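Long-range contact in tyrosine aminotransferase (Leishmania infantum, PDB 4IX8), which probably transfers the amino group of L-tyrosine to 2-oxoglutarate with the help of pyridoxal 5'-phosphate: residues Ser43-Arg48 with Cys178-Ile183. Numbering follows the deposited sequence.
Sequences SKHAQR and CDSYGI
The imidazole of H45 turns one edge, led by CE1, to a face of the Y181 phenol ring: an edge-to-face pair with centroids 4.8 Å apart and planes inclined at 50°. CE1 stands off-centre over that face, toward the rim. At the imidazole edge, S180 O lies near the ring plane and accepts a hydrogen bond from ND1 of H45 (2.8 Å). With CG anti to the backbone N (chi1 171°), the H45 ring swings off its helix to S180 and Y181. The guanidinium of R48 has the backbone N of G182 over one face, 3.6 Å from NH2, and S180 O at its edge, tilted somewhat from the plane. Its NE gives S180 O a second hydrogen bond, longer at 3.1 Å and less straight. H45 ND1 and R48 NE approach from opposite faces of the S180 carbonyl plane, gripping it twice; the partly negative C-terminal end of helix 173-181 would probably suit the R48 cation. The extended R48 chain runs past the D179 carbonyl, CG coming within 3.2 Å of D179 O, and NH1 continues to a salt bridge with E160. S180 OG hydrogen-bonds to OG1 of T49, the residue after 43-48. G182, with positive phi, closes helix 173-181 in a Schellman motif, whereas S43 N-caps helix 44-47 through OG and A46 N; S43 OG also hydrogen-bonds to T155 O of the second subunit. The contact thus docks a short N-terminal helix, at the dimer interface, against the end of helix 173-181, just before strand 184-191 of the mixed sheet that forms the core of the large, pyridoxal phosphate-binding domain in fold-type I aminotransferases; Y181 also packs on helix 145-157, and L313 and L316 of the second subunit on H45 and Y181.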
# COMPACT_ATOMS: atom_id res chain seq x y z
N SER A 43 1.59 -19.42 -0.27
CA SER A 43 0.33 -19.57 0.44
C SER A 43 -0.87 -19.61 -0.49
O SER A 43 -0.80 -19.15 -1.62
CB SER A 43 0.15 -18.41 1.39
OG SER A 43 -0.14 -17.26 0.62
N LYS A 44 -1.99 -20.10 0.01
CA LYS A 44 -3.23 -20.10 -0.76
C LYS A 44 -3.69 -18.68 -1.08
O LYS A 44 -4.12 -18.38 -2.18
CB LYS A 44 -4.30 -20.84 0.02
CG LYS A 44 -5.52 -21.21 -0.76
CD LYS A 44 -6.30 -22.33 -0.06
CE LYS A 44 -7.61 -22.63 -0.75
NZ LYS A 44 -8.19 -23.95 -0.38
N HIS A 45 -3.58 -17.80 -0.11
CA HIS A 45 -3.87 -16.39 -0.31
C HIS A 45 -3.08 -15.78 -1.52
O HIS A 45 -3.65 -15.17 -2.41
CB HIS A 45 -3.55 -15.71 1.00
CG HIS A 45 -3.57 -14.22 0.99
ND1 HIS A 45 -4.59 -13.46 0.41
CD2 HIS A 45 -2.74 -13.33 1.56
CE1 HIS A 45 -4.35 -12.19 0.63
NE2 HIS A 45 -3.23 -12.08 1.33
N ALA A 46 -1.78 -16.05 -1.60
CA ALA A 46 -0.98 -15.55 -2.70
C ALA A 46 -1.43 -16.15 -4.03
O ALA A 46 -1.66 -15.43 -5.00
CB ALA A 46 0.47 -15.88 -2.44
N GLN A 47 -1.59 -17.47 -4.05
CA GLN A 47 -1.94 -18.22 -5.25
C GLN A 47 -3.22 -17.74 -5.92
O GLN A 47 -3.37 -17.87 -7.12
CB GLN A 47 -2.07 -19.69 -4.92
CG GLN A 47 -0.72 -20.41 -4.86
CD GLN A 47 -0.79 -21.79 -4.23
OE1 GLN A 47 0.19 -22.27 -3.67
NE2 GLN A 47 -1.95 -22.42 -4.29
N ARG A 48 -4.16 -17.21 -5.15
CA ARG A 48 -5.45 -16.81 -5.71
C ARG A 48 -5.57 -15.31 -5.86
O ARG A 48 -6.65 -14.80 -6.17
CB ARG A 48 -6.59 -17.32 -4.83
CG ARG A 48 -6.72 -16.61 -3.53
CD ARG A 48 -7.63 -17.45 -2.58
NE ARG A 48 -7.63 -16.88 -1.23
CZ ARG A 48 -8.29 -17.39 -0.20
NH1 ARG A 48 -9.03 -18.48 -0.35
NH2 ARG A 48 -8.22 -16.78 0.98
N CYS A 178 -11.56 -9.27 -3.20
CA CYS A 178 -12.47 -10.32 -2.75
C CYS A 178 -11.86 -11.71 -2.97
O CYS A 178 -11.79 -12.53 -2.05
CB CYS A 178 -13.78 -10.27 -3.50
SG CYS A 178 -14.89 -8.97 -2.91
N ASP A 179 -11.43 -11.99 -4.20
CA ASP A 179 -10.89 -13.31 -4.50
C ASP A 179 -9.62 -13.56 -3.68
O ASP A 179 -9.32 -14.68 -3.30
CB ASP A 179 -10.58 -13.47 -5.98
CG ASP A 179 -11.83 -13.52 -6.87
OD1 ASP A 179 -12.93 -13.82 -6.36
OD2 ASP A 179 -11.71 -13.24 -8.09
N SER A 180 -8.85 -12.50 -3.46
CA SER A 180 -7.61 -12.65 -2.72
C SER A 180 -7.89 -13.16 -1.29
O SER A 180 -7.10 -13.92 -0.72
CB SER A 180 -6.87 -11.34 -2.65
OG SER A 180 -5.67 -11.50 -1.94
N TYR A 181 -9.01 -12.71 -0.73
CA TYR A 181 -9.33 -12.97 0.64
C TYR A 181 -10.42 -13.99 0.80
O TYR A 181 -10.88 -14.20 1.90
CB TYR A 181 -9.70 -11.67 1.34
CG TYR A 181 -8.49 -10.82 1.66
CD1 TYR A 181 -7.78 -10.98 2.85
CD2 TYR A 181 -8.04 -9.88 0.79
CE1 TYR A 181 -6.66 -10.16 3.13
CE2 TYR A 181 -6.94 -9.07 1.06
CZ TYR A 181 -6.26 -9.21 2.20
OH TYR A 181 -5.18 -8.38 2.37
N GLY A 182 -10.83 -14.62 -0.29
CA GLY A 182 -11.81 -15.67 -0.18
C GLY A 182 -13.19 -15.13 0.11
O GLY A 182 -14.06 -15.86 0.52
N ILE A 183 -13.40 -13.86 -0.18
CA ILE A 183 -14.72 -13.26 -0.17
C ILE A 183 -15.34 -13.38 -1.58
O ILE A 183 -14.64 -13.25 -2.56
CB ILE A 183 -14.63 -11.80 0.22
CG1 ILE A 183 -13.98 -11.67 1.59
CG2 ILE A 183 -16.01 -11.15 0.23
CD1 ILE A 183 -13.36 -10.26 1.82